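PDB 5JWC: NADH dehydrogenase, putative from Plasmodium falciparum, which probably passes electrons from NADH through its bound FAD to ubiquinone, as a type II NADH dehydrogenase, and is bound here by the inhibitor RYL-552. Local coordinates for residues E29-L34 against Y52-I57; K113-I118 against L127-L132. All coordinates share one frame; numbering follows the deposited sequence.

Contact 1: residues E29-L34 against Y52-I57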
loop_
_atom_site.group_PDB
_atom_site.type_symbol
_atom_site.label_atom_id
_atom_site.label_comp_id
_atom_site.label_asym_id
_atom_site.label_seq_id
_atom_site.Cartn_x
_atom_site.Cartn_y
_atom_site.Cartn_z
ATOM N N GLU A 29 21.536 17.206 28.437
ATOM C CA GLU A 29 20.709 16.201 29.084
ATOM C C GLU A 29 19.913 15.399 28.062
ATOM O O GLU A 29 19.397 15.936 27.079
ATOM C CB GLU A 29 19.779 16.833 30.120
ATOM C CG GLU A 29 20.466 17.054 31.473
ATOM C CD GLU A 29 19.616 17.849 32.436
ATOM O OE1 GLU A 29 18.794 18.680 31.982
ATOM O OE2 GLU A 29 19.740 17.614 33.651
ATOM N N LYS A 30 19.851 14.099 28.314
ATOM C CA LYS A 30 19.232 13.162 27.403
ATOM C C LYS A 30 17.759 12.894 27.757
ATOM O O LYS A 30 17.446 12.448 28.870
ATOM C CB LYS A 30 19.995 11.838 27.410
ATOM C CG LYS A 30 20.113 11.208 26.046
ATOM C CD LYS A 30 21.135 10.064 26.019
ATOM C CE LYS A 30 20.594 8.916 25.144
ATOM N NZ LYS A 30 21.374 7.640 25.235
ATOM N N ILE A 31 16.869 13.161 26.805
ATOM C CA ILE A 31 15.475 12.750 26.924
ATOM C C ILE A 31 15.206 11.597 25.962
ATOM O O ILE A 31 15.400 11.734 24.752
ATOM C CB ILE A 31 14.488 13.891 26.597
ATOM C CG1 ILE A 31 14.737 15.125 27.460
ATOM C CG2 ILE A 31 13.060 13.399 26.757
ATOM C CD1 ILE A 31 13.940 16.346 27.011
ATOM N N ILE A 32 14.774 10.463 26.497
ATOM C CA ILE A 32 14.289 9.381 25.662
ATOM C C ILE A 32 12.759 9.403 25.653
ATOM O O ILE A 32 12.130 9.420 26.709
ATOM C CB ILE A 32 14.777 8.000 26.142
ATOM C CG1 ILE A 32 16.303 7.860 25.964
ATOM C CG2 ILE A 32 14.056 6.899 25.392
ATOM C CD1 ILE A 32 16.797 6.461 26.220
ATOM N N ILE A 33 12.176 9.433 24.462
ATOM C CA ILE A 33 10.728 9.320 24.293
ATOM C C ILE A 33 10.384 7.905 23.846
ATOM O O ILE A 33 10.913 7.426 22.832
ATOM C CB ILE A 33 10.217 10.303 23.241
ATOM C CG1 ILE A 33 10.658 11.715 23.565
ATOM C CG2 ILE A 33 8.679 10.216 23.093
ATOM C CD1 ILE A 33 10.584 12.611 22.340
ATOM N N LEU A 34 9.513 7.227 24.585
ATOM C CA LEU A 34 9.081 5.908 24.161
ATOM C C LEU A 34 7.732 6.040 23.478
ATOM O O LEU A 34 6.757 6.427 24.115
ATOM C CB LEU A 34 8.966 4.945 25.331
ATOM C CG LEU A 34 10.222 4.734 26.168
ATOM C CD1 LEU A 34 9.934 3.648 27.225
ATOM C CD2 LEU A 34 11.401 4.352 25.266
ATOM N N TYR A 52 17.943 20.141 24.558
ATOM C CA TYR A 52 18.071 18.759 24.973
ATOM C C TYR A 52 18.572 17.871 23.852
ATOM O O TYR A 52 18.484 18.214 22.680
ATOM C CB TYR A 52 16.728 18.223 25.501
ATOM C CG TYR A 52 16.178 18.960 26.727
ATOM C CD1 TYR A 52 16.531 18.565 28.010
ATOM C CD2 TYR A 52 15.308 20.035 26.591
ATOM C CE1 TYR A 52 16.027 19.226 29.141
ATOM C CE2 TYR A 52 14.803 20.702 27.713
ATOM C CZ TYR A 52 15.169 20.291 28.977
ATOM O OH TYR A 52 14.667 20.939 30.083
ATOM N N ASP A 53 19.114 16.726 24.239
ATOM C CA ASP A 53 19.446 15.668 23.302
ATOM C C ASP A 53 18.335 14.630 23.319
ATOM O O ASP A 53 18.220 13.837 24.258
ATOM C CB ASP A 53 20.782 15.021 23.644
ATOM C CG ASP A 53 21.149 13.914 22.676
ATOM O OD1 ASP A 53 21.203 14.186 21.452
ATOM O OD2 ASP A 53 21.370 12.773 23.141
ATOM N N VAL A 54 17.514 14.650 22.274
ATOM C CA VAL A 54 16.269 13.888 22.258
ATOM C C VAL A 54 16.347 12.683 21.344
ATOM O O VAL A 54 16.673 12.815 20.155
ATOM C CB VAL A 54 15.100 14.767 21.802
ATOM C CG1 VAL A 54 13.784 13.962 21.786
ATOM C CG2 VAL A 54 14.994 16.025 22.676
ATOM N N THR A 55 16.027 11.513 21.896
ATOM C CA THR A 55 15.895 10.324 21.074
ATOM C C THR A 55 14.504 9.722 21.235
ATOM O O THR A 55 14.058 9.464 22.356
ATOM C CB THR A 55 16.973 9.255 21.428
ATOM O OG1 THR A 55 18.276 9.844 21.330
ATOM C CG2 THR A 55 16.898 8.085 20.480
ATOM N N LEU A 56 13.814 9.511 20.118
ATOM C CA LEU A 56 12.552 8.813 20.161
ATOM C C LEU A 56 12.769 7.360 19.798
ATOM O O LEU A 56 13.441 7.025 18.806
ATOM C CB LEU A 56 11.518 9.469 19.237
ATOM C CG LEU A 56 10.066 8.994 19.414
ATOM C CD1 LEU A 56 9.108 10.168 19.047
ATOM C CD2 LEU A 56 9.750 7.768 18.566
ATOM N N ILE A 57 12.188 6.498 20.616
ATOM C CA ILE A 57 12.325 5.076 20.453
ATOM C C ILE A 57 10.951 4.436 20.298
ATOM O O ILE A 57 10.093 4.572 21.170
ATOM C CB ILE A 57 13.054 4.470 21.665
ATOM C CG1 ILE A 57 14.456 5.058 21.756
ATOM C CG2 ILE A 57 13.148 2.987 21.518
ATOM C CD1 ILE A 57 15.191 4.640 22.982
#
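D53 and E29 open a parallel ladder of five backbone hydrogen bonds that runs on to I57. The amide of D53 gives to E29 O over 3.0 Å. I31 N then gives to D53 O, T55 N to I31 O, and I33 N to T55 O. The last bond, I57 N to I33 O, is the shortest at 2.7 Å and nearly straight (171° at the hydrogen). D53, T55, I31 and I33 thus each use both N-H and C=O across this pair. K30 NZ stays 5.5 Å from D53 OD2 and bonds F128 O instead, while its CG and CD run beside the carboxylate, pointing the same way. I31 CG1 lies beside the backbone N, anti to the carbonyl carbon (chi1 -56°), which carries CD1 on to one face of the Y52 ring. I31 CD1 sits 3.8 Å from the ring centroid, offset toward Y52 CG and CD1 at the rim. Beyond it, I33 CD1 meets V54 CG1. I32 CG2 and I57 CD1 press tightly together at 3.5 Å, on the K30 face. Y52 OH bonds F438 O, and E29 OE2 bonds H443 NE2. The two strands belong to a beta-alpha-beta unit whose turn fits a Rossmann-type GxGxxG pattern, consistent with FAD binding, and I57 touches FAD. Helix 38-46 packs on I33, V54 and L56. Strand 131-134 pairs with the other edge of 30-34, and strand 99-109 lies beside 53-57 on its far side.

Contact 2: residues K113-I118 against L127-L132; sequences KYINCI and LFYDYL
Y114 sets its CB over one face of the F128 ring, 3.9 Å from the centroid and 28° off the normal. The two rings are oblique, with planes 59° apart and centroids 5.5 Å apart. With Y114 CG between the backbone N and the carbonyl carbon (chi1 73°), the ring leads away from 127-132, and CB and CD1 do the touching, CD1 3.9 Å from F128 CE1. The Y114 ring also stacks on F109 and meets K126 in a cation-pi contact. On the opposite face of the sheet, I115 crosses L127 obliquely, its CG1 4.0 Å from L127 CB. The other branch, CG2, touches both Y129 CE2 and L132 CD2. Strands 114-118 and 124-128 form a beta hairpin. Y114 and F128 are a non-hydrogen-bonded pair, and I115 and L127 a hydrogen-bonded one, joined by I115 N to L127 O and L127 N to I115 O. K113 and Y114 both face F109, a G1 beta bulge. Past F128 the chain turns, and Y129 N bonds K113 O over 3.0 Å. The Y129 ring lies nearly flat against the K113-Y114 peptide: K113 O is over one face, L132 CB over the opposite one. Its CE2 comes to 3.4 Å from K113 C. I32 of strand 30-34 also packs against Y129. K113 NZ stays 4.1 Å from D130 OD1, beyond a salt bridge, and D130 OD2 takes the K30 amide hydrogen.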
loop_
_atom_site.group_PDB
_atom_site.type_symbol
_atom_site.label_atom_id
_atom_site.label_comp_id
_atom_site.label_asym_id
_atom_site.label_seq_id
_atom_site.Cartn_x
_atom_site.Cartn_y
_atom_site.Cartn_z
ATOM N N LYS A 113 18.783 4.490 35.764
ATOM C CA LYS A 113 18.484 5.453 34.692
ATOM C C LYS A 113 18.871 4.974 33.291
ATOM O O LYS A 113 19.467 5.710 32.512
ATOM C CB LYS A 113 19.170 6.779 35.013
ATOM C CG LYS A 113 18.681 7.343 36.354
ATOM C CD LYS A 113 19.277 8.691 36.728
ATOM C CE LYS A 113 19.549 9.580 35.557
ATOM N NZ LYS A 113 20.320 10.778 36.017
ATOM N N TYR A 114 18.532 3.730 32.989
ATOM C CA TYR A 114 18.639 3.215 31.633
ATOM C C TYR A 114 17.461 2.310 31.299
ATOM O O TYR A 114 16.701 1.898 32.184
ATOM C CB TYR A 114 19.970 2.460 31.429
ATOM C CG TYR A 114 20.046 1.113 32.102
ATOM C CD1 TYR A 114 20.593 0.977 33.379
ATOM C CD2 TYR A 114 19.599 -0.031 31.460
ATOM C CE1 TYR A 114 20.664 -0.271 33.999
ATOM C CE2 TYR A 114 19.665 -1.275 32.066
ATOM C CZ TYR A 114 20.200 -1.391 33.332
ATOM O OH TYR A 114 20.253 -2.637 33.923
ATOM N N ILE A 115 17.317 1.997 30.014
ATOM C CA ILE A 115 16.294 1.070 29.550
ATOM C C ILE A 115 16.930 -0.056 28.741
ATOM O O ILE A 115 17.988 0.127 28.149
ATOM C CB ILE A 115 15.227 1.763 28.652
ATOM C CG1 ILE A 115 15.893 2.411 27.431
ATOM C CG2 ILE A 115 14.417 2.788 29.446
ATOM C CD1 ILE A 115 14.911 2.993 26.410
ATOM N N ASN A 116 16.278 -1.210 28.724
ATOM C CA ASN A 116 16.588 -2.263 27.769
ATOM C C ASN A 116 15.581 -2.302 26.624
ATOM O O ASN A 116 14.365 -2.297 26.855
ATOM C CB ASN A 116 16.608 -3.631 28.444
ATOM C CG ASN A 116 17.874 -3.873 29.237
ATOM O OD1 ASN A 116 18.881 -3.190 29.045
ATOM N ND2 ASN A 116 17.832 -4.856 30.126
ATOM N N CYS A 117 16.091 -2.358 25.396
ATOM C CA CYS A 117 15.254 -2.489 24.205
ATOM C C CYS A 117 15.657 -3.709 23.384
ATOM O O CYS A 117 16.733 -4.266 23.582
ATOM C CB CYS A 117 15.362 -1.239 23.332
ATOM S SG CYS A 117 14.979 0.306 24.182
ATOM N N ILE A 118 14.804 -4.113 22.449
ATOM C CA ILE A 118 15.198 -5.085 21.437
ATOM C C ILE A 118 14.915 -4.550 20.037
ATOM O O ILE A 118 14.016 -3.722 19.855
ATOM C CB ILE A 118 14.463 -6.431 21.584
ATOM C CG1 ILE A 118 12.947 -6.210 21.625
ATOM C CG2 ILE A 118 14.938 -7.155 22.809
ATOM C CD1 ILE A 118 12.145 -7.480 21.552
ATOM N N LEU A 127 20.264 1.511 26.779
ATOM C CA LEU A 127 20.320 2.949 26.540
ATOM C C LEU A 127 20.118 3.731 27.827
ATOM O O LEU A 127 19.201 3.454 28.585
ATOM C CB LEU A 127 19.268 3.364 25.502
ATOM C CG LEU A 127 19.449 2.769 24.099
ATOM C CD1 LEU A 127 18.234 3.015 23.222
ATOM C CD2 LEU A 127 20.704 3.343 23.450
ATOM N N PHE A 128 20.977 4.714 28.063
ATOM C CA PHE A 128 20.894 5.538 29.247
ATOM C C PHE A 128 20.105 6.809 28.972
ATOM O O PHE A 128 20.083 7.292 27.846
ATOM C CB PHE A 128 22.295 5.897 29.744
ATOM C CG PHE A 128 23.012 4.753 30.400
ATOM C CD1 PHE A 128 22.833 4.488 31.748
ATOM C CD2 PHE A 128 23.872 3.947 29.673
ATOM C CE1 PHE A 128 23.490 3.434 32.355
ATOM C CE2 PHE A 128 24.536 2.891 30.275
ATOM C CZ PHE A 128 24.339 2.634 31.617
ATOM N N TYR A 129 19.483 7.362 30.010
ATOM C CA TYR A 129 18.711 8.595 29.868
ATOM C C TYR A 129 18.869 9.504 31.077
ATOM O O TYR A 129 19.152 9.038 32.170
ATOM C CB TYR A 129 17.217 8.279 29.660
ATOM C CG TYR A 129 16.569 7.590 30.848
ATOM C CD1 TYR A 129 16.087 8.321 31.927
ATOM C CD2 TYR A 129 16.424 6.214 30.875
ATOM C CE1 TYR A 129 15.503 7.693 33.011
ATOM C CE2 TYR A 129 15.835 5.577 31.946
ATOM C CZ TYR A 129 15.380 6.320 33.011
ATOM O OH TYR A 129 14.798 5.678 34.075
ATOM N N ASP A 130 18.645 10.798 30.879
ATOM C CA ASP A 130 18.456 11.732 31.984
ATOM C C ASP A 130 16.961 11.901 32.321
ATOM O O ASP A 130 16.579 12.038 33.485
ATOM C CB ASP A 130 19.087 13.072 31.637
ATOM C CG ASP A 130 20.596 12.964 31.486
ATOM O OD1 ASP A 130 21.227 12.401 32.402
ATOM O OD2 ASP A 130 21.132 13.388 30.444
ATOM N N TYR A 131 16.127 11.924 31.287
ATOM C CA TYR A 131 14.673 11.913 31.463
ATOM C C TYR A 131 14.049 10.898 30.531
ATOM O O TYR A 131 14.496 10.728 29.392
ATOM C CB TYR A 131 14.067 13.280 31.180
ATOM C CG TYR A 131 14.556 14.391 32.063
ATOM C CD1 TYR A 131 14.029 14.585 33.331
ATOM C CD2 TYR A 131 15.555 15.247 31.629
ATOM C CE1 TYR A 131 14.485 15.623 34.141
ATOM C CE2 TYR A 131 16.014 16.266 32.419
ATOM C CZ TYR A 131 15.480 16.457 33.671
ATOM O OH TYR A 131 15.967 17.489 34.447
ATOM N N LEU A 132 12.990 10.254 31.009
ATOM C CA LEU A 132 12.266 9.280 30.221
ATOM C C LEU A 132 10.789 9.689 30.091
ATOM O O LEU A 132 10.097 9.897 31.101
ATOM C CB LEU A 132 12.382 7.908 30.853
ATOM C CG LEU A 132 11.761 6.743 30.091
ATOM C CD1 LEU A 132 12.419 6.536 28.719
ATOM C CD2 LEU A 132 11.825 5.491 30.938
#

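In the fold
Contacts 1 and 2 lie in one mixed sheet, with centres about 9 Å apart. Contact 1 is buried and joins two neighbouring parallel strands of its middle. Contact 2 is partly buried: it takes in strand 124-128, outermost within this chain, and the turn into 131-134, which returns to the sheet beside 30-34. The two meet there, through K30 O to Y131 N at 2.8 Å and through L132 packed on I32 and L34. Their chemistry differs with place. In contact 1 a regular backbone ladder is flanked mostly by aliphatic branches. In contact 2 fewer backbone bonds are supplemented by aromatic rings. FAD touches I57 of contact 1, whereas the side chain of C117 in contact 2 is about 7 Å from it.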